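Local coordinates for levoglucosan dehydrogenase (Pseudarthrobacter phenanthrenivorans, PDB 6A3F), which catalyses the NAD(+)-dependent oxidation of levoglucosan (1,6-anhydro-beta-D-glucose) to 3-dehydrolevoglucosan, working as a homotetramer of the Gfo/Idh/MocA family, at residues G27-G32 and S87-P92; R58-E63 and N80-W85. All coordinates share one frame; numbering follows the deposited sequence.

Contact 1: residues G27-G32 and S87-P92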
# COMPACT_ATOMS: atom_id res chain seq x y z
N GLY B 27 -20.80 25.99 26.63
CA GLY B 27 -21.19 26.93 25.61
C GLY B 27 -20.30 26.82 24.38
O GLY B 27 -19.11 27.06 24.48
N LEU B 28 -20.87 26.43 23.25
CA LEU B 28 -20.17 26.37 21.96
C LEU B 28 -20.44 27.66 21.19
O LEU B 28 -21.58 28.04 20.98
CB LEU B 28 -20.70 25.15 21.20
CG LEU B 28 -20.24 24.95 19.76
CD1 LEU B 28 -18.74 24.77 19.70
CD2 LEU B 28 -20.93 23.75 19.13
N ILE B 29 -19.38 28.32 20.76
CA ILE B 29 -19.50 29.55 19.98
C ILE B 29 -19.04 29.23 18.56
O ILE B 29 -17.84 28.92 18.36
CB ILE B 29 -18.66 30.68 20.62
CG1 ILE B 29 -19.09 30.92 22.07
CG2 ILE B 29 -18.70 31.95 19.77
CD1 ILE B 29 -18.18 31.84 22.84
N GLY B 30 -19.99 29.25 17.62
CA GLY B 30 -19.72 29.10 16.19
C GLY B 30 -19.48 27.64 15.81
O GLY B 30 -20.18 26.78 16.27
N GLY B 31 -18.50 27.37 14.97
CA GLY B 31 -18.18 25.99 14.63
C GLY B 31 -18.51 25.64 13.19
O GLY B 31 -17.99 24.65 12.71
N GLY B 32 -19.33 26.44 12.51
CA GLY B 32 -19.71 26.13 11.09
C GLY B 32 -20.42 24.77 10.95
O GLY B 32 -21.17 24.33 11.85
N SER B 87 -23.09 36.87 26.28
CA SER B 87 -24.11 36.38 27.23
C SER B 87 -23.72 35.02 27.82
O SER B 87 -24.12 34.64 28.94
CB SER B 87 -25.47 36.30 26.59
OG SER B 87 -25.52 35.25 25.64
N ILE B 88 -22.96 34.27 27.02
CA ILE B 88 -22.43 32.99 27.46
C ILE B 88 -21.31 33.25 28.47
O ILE B 88 -21.32 32.65 29.54
CB ILE B 88 -21.93 32.13 26.27
CG1 ILE B 88 -23.08 31.70 25.36
CG2 ILE B 88 -21.18 30.93 26.81
CD1 ILE B 88 -22.65 31.04 24.04
N ILE B 89 -20.36 34.11 28.10
CA ILE B 89 -19.22 34.48 28.96
C ILE B 89 -19.77 35.00 30.31
O ILE B 89 -19.21 34.71 31.36
CB ILE B 89 -18.31 35.53 28.26
CG1 ILE B 89 -17.57 35.04 27.00
CG2 ILE B 89 -17.33 36.18 29.25
CD1 ILE B 89 -17.49 33.54 26.80
N ASP B 90 -20.86 35.79 30.31
CA ASP B 90 -21.39 36.39 31.60
C ASP B 90 -22.38 35.51 32.39
O ASP B 90 -22.94 35.94 33.42
CB ASP B 90 -22.02 37.76 31.35
CG ASP B 90 -21.04 38.75 30.76
OD1 ASP B 90 -19.85 38.63 31.04
OD2 ASP B 90 -21.43 39.62 29.97
N ASP B 91 -22.59 34.28 31.95
CA ASP B 91 -23.59 33.43 32.57
C ASP B 91 -22.81 32.65 33.57
O ASP B 91 -21.97 31.86 33.19
CB ASP B 91 -24.26 32.54 31.53
CG ASP B 91 -25.30 31.59 32.10
OD1 ASP B 91 -25.31 31.33 33.32
OD2 ASP B 91 -26.09 31.07 31.26
N PRO B 92 -23.10 32.87 34.87
CA PRO B 92 -22.25 32.21 35.82
C PRO B 92 -22.44 30.68 35.81
O PRO B 92 -21.62 30.00 36.38
CB PRO B 92 -22.66 32.81 37.17
CG PRO B 92 -24.12 33.06 37.00
CD PRO B 92 -24.23 33.53 35.56
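Ile29 and Ile88 run antiparallel alongside one another, one reaching out from strand 23-30 and the other in from helix 85-89, and meet where CG1 of Ile29 lies 4.1 Å from CD1 of Ile88. Both side chains have the same extended form: in Ile88 CG1 stands beside the backbone N and anti to the carbonyl carbon (chi1 -66°), and a nearly straight chi2 of 171° carries CD1 deep toward the strand. There the methyl also comes within 4.4 Å of Leu28 O. The second branch of Ile88 works on the residue before: its CG2 sits 4.2 Å from Gly27 CA, so the fork of this isoleucine spans the strand from Gly27 to Ile29. Gly27, without a side chain, presents its bare CA to this methyl.

Ile89 approaches more loosely. Its CB does not aim at the strand, but the CD1 end turns inward and stops 4.4 Å from CD1 of Ile29. The side chain of Leu28 leaves on the other face of the sheet, where it packs on Phe78 and Ile61. All five touching residues are buried and the side chains that meet are all apolar; Val60 and Ala62 of strand 55-62 also touch Ile88, while Val97 and Ala112 close round Ile89. Ile29 also touches Thr101, which binds NADH.

Beyond the packing, the strand runs into Gly30, Gly31 and Gly32, all three with positive phi. A short helix laid on one face of the first parallel strand, just ahead of a glycine-rich turn consistent with the GxGxxG pattern, belongs to the NAD-binding Rossmann fold.

Contact 2: residues R58-E63 and N80-W85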
# COMPACT_ATOMS: atom_id res chain seq x y z
N ARG B 58 -24.61 20.06 26.76
CA ARG B 58 -24.64 20.96 25.65
C ARG B 58 -25.63 22.07 26.02
O ARG B 58 -26.79 21.97 25.67
CB ARG B 58 -25.05 20.23 24.37
CG ARG B 58 -24.07 19.14 23.94
CD ARG B 58 -24.58 18.20 22.85
NE ARG B 58 -25.34 17.10 23.44
CZ ARG B 58 -26.27 16.37 22.83
NH1 ARG B 58 -26.63 16.62 21.58
NH2 ARG B 58 -26.88 15.43 23.52
N LYS B 59 -25.15 23.08 26.74
CA LYS B 59 -26.06 23.99 27.43
C LYS B 59 -26.52 25.09 26.47
O LYS B 59 -27.74 25.34 26.34
CB LYS B 59 -25.38 24.59 28.67
CG LYS B 59 -26.33 25.39 29.56
CD LYS B 59 -27.53 24.59 30.03
CE LYS B 59 -28.18 25.23 31.25
NZ LYS B 59 -29.09 24.29 31.94
N VAL B 60 -25.57 25.72 25.80
CA VAL B 60 -25.90 26.86 24.94
C VAL B 60 -24.95 26.91 23.74
O VAL B 60 -23.79 26.61 23.89
CB VAL B 60 -25.82 28.17 25.76
CG1 VAL B 60 -24.42 28.50 26.21
CG2 VAL B 60 -26.40 29.33 24.99
N ILE B 61 -25.48 27.31 22.59
CA ILE B 61 -24.71 27.53 21.36
C ILE B 61 -24.97 28.96 20.87
O ILE B 61 -26.09 29.43 20.89
CB ILE B 61 -25.04 26.47 20.30
CG1 ILE B 61 -24.14 26.54 19.07
CG2 ILE B 61 -26.52 26.49 19.92
CD1 ILE B 61 -24.24 25.32 18.20
N ALA B 62 -23.89 29.62 20.46
CA ALA B 62 -23.96 30.96 19.84
C ALA B 62 -23.69 30.86 18.35
O ALA B 62 -22.70 30.21 17.96
CB ALA B 62 -22.93 31.85 20.48
N GLU B 63 -24.52 31.50 17.54
CA GLU B 63 -24.23 31.72 16.14
C GLU B 63 -24.49 33.21 15.80
O GLU B 63 -24.84 33.99 16.68
CB GLU B 63 -25.07 30.82 15.23
CG GLU B 63 -24.95 29.34 15.54
CD GLU B 63 -23.62 28.68 15.22
OE1 GLU B 63 -22.85 29.25 14.45
OE2 GLU B 63 -23.36 27.58 15.78
N ASN B 80 -30.17 25.73 24.82
CA ASN B 80 -30.40 27.16 24.62
C ASN B 80 -29.56 27.66 23.45
O ASN B 80 -28.57 27.00 23.13
CB ASN B 80 -30.00 27.96 25.86
CG ASN B 80 -30.71 27.45 27.10
OD1 ASN B 80 -30.11 26.85 28.00
ND2 ASN B 80 -32.02 27.56 27.06
N SER B 81 -29.94 28.83 22.91
CA SER B 81 -29.24 29.48 21.81
C SER B 81 -29.20 31.00 22.01
O SER B 81 -30.02 31.55 22.71
CB SER B 81 -29.89 29.16 20.52
OG SER B 81 -31.19 29.73 20.45
N THR B 82 -28.23 31.64 21.38
CA THR B 82 -28.03 33.07 21.52
C THR B 82 -27.29 33.56 20.27
O THR B 82 -26.61 32.76 19.64
CB THR B 82 -27.25 33.43 22.80
OG1 THR B 82 -27.23 34.86 22.92
CG2 THR B 82 -25.83 32.92 22.82
N SER B 83 -27.45 34.84 19.90
CA SER B 83 -26.59 35.49 18.91
C SER B 83 -25.54 36.38 19.59
O SER B 83 -24.79 37.09 18.92
CB SER B 83 -27.40 36.31 17.96
OG SER B 83 -28.33 37.09 18.70
N ASP B 84 -25.49 36.34 20.92
CA ASP B 84 -24.58 37.18 21.66
C ASP B 84 -23.66 36.31 22.50
O ASP B 84 -24.04 35.82 23.55
CB ASP B 84 -25.36 38.13 22.56
CG ASP B 84 -24.47 39.02 23.38
OD1 ASP B 84 -23.30 39.27 22.98
OD2 ASP B 84 -24.95 39.48 24.44
N TRP B 85 -22.45 36.16 22.03
CA TRP B 85 -21.49 35.30 22.72
C TRP B 85 -21.15 35.85 24.10
O TRP B 85 -20.91 35.08 25.04
CB TRP B 85 -20.25 35.07 21.84
CG TRP B 85 -19.37 36.26 21.55
CD1 TRP B 85 -19.29 36.89 20.34
CD2 TRP B 85 -18.41 36.91 22.41
NE1 TRP B 85 -18.35 37.89 20.39
CE2 TRP B 85 -17.81 37.94 21.65
CE3 TRP B 85 -17.97 36.73 23.73
CZ2 TRP B 85 -16.83 38.79 22.17
CZ3 TRP B 85 -17.00 37.56 24.25
CH2 TRP B 85 -16.45 38.59 23.48
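Strands 58-62 and 80-82 run parallel at 21°, with Val60 beside Asn80, Ile61 beside Ser81 and Ala62 beside Thr82. Four backbone hydrogen bonds pass alternately between them: Asn80 N to Lys59 O (2.9 Å), Ile61 N to Asn80 O, Thr82 N to Ile61 O and Glu63 N to Thr82 O (3.2 Å). Asn80 O and Thr82 O each receive a CA-H contact as well, from Val60 and Ala62.

On the face of Val60, Ala62 and Thr82, methyl groups pack together. CG2 of Val60, anti to its own backbone N, reaches toward the neighbouring strand, to 3.9 Å from Asn80 CB and 4.2 Å from Thr82 CG2. The same threonine methyl lies 3.9 Å from Ala62 CB, and Ile88 packs on all three residues. Thr82 divides its branches: with chi1 at -174° OG1 turns away from that methyl cluster and accepts Asp84 N at 3.0 Å in a nearly straight bond (162°), an ST turn that bends the chain out of the strand; OG1 is also hydrogen-bonded to Ser87 OG of the following helix. Asp84 then takes the N-cap position of that helix. At the other end the side chains of Lys59 and Asn80 extend alongside each other in a common direction, and NZ of Lys59 continues to a salt bridge with Glu79.

Ile61 faces the opposite side and packs on Ala72 and Ala73 of helix 66-76, the crossover of this beta-alpha-beta unit. The backbone bonds fix the register of the strands, and the last of them holds the main chain of NADH-binding Glu63 at the strand end.

How the contacts relate
Contacts 1 and 2 have centres about 5 Å apart and meet directly, since strands 23-30 and 55-62 are neighbours in the six-stranded parallel sheet of the nucleotide-binding domain. Probable hydrogen bonds join them, from Ala62 N to Leu28 O and from Gly30 N to Ala62 O, both 2.9 Å. Along the chain contact 2 is nested inside contact 1: strand 80-82, outermost in the sheet of this chain, leads through a short turn into helix 85-89, which returns across the sheet face to reach the first strand. Because strands 23-30 and 55-62 are neighbours and parallel, Gly30 and NADH-binding Glu63 come together at their carboxyl ends, where the NAD site of a Rossmann fold lies.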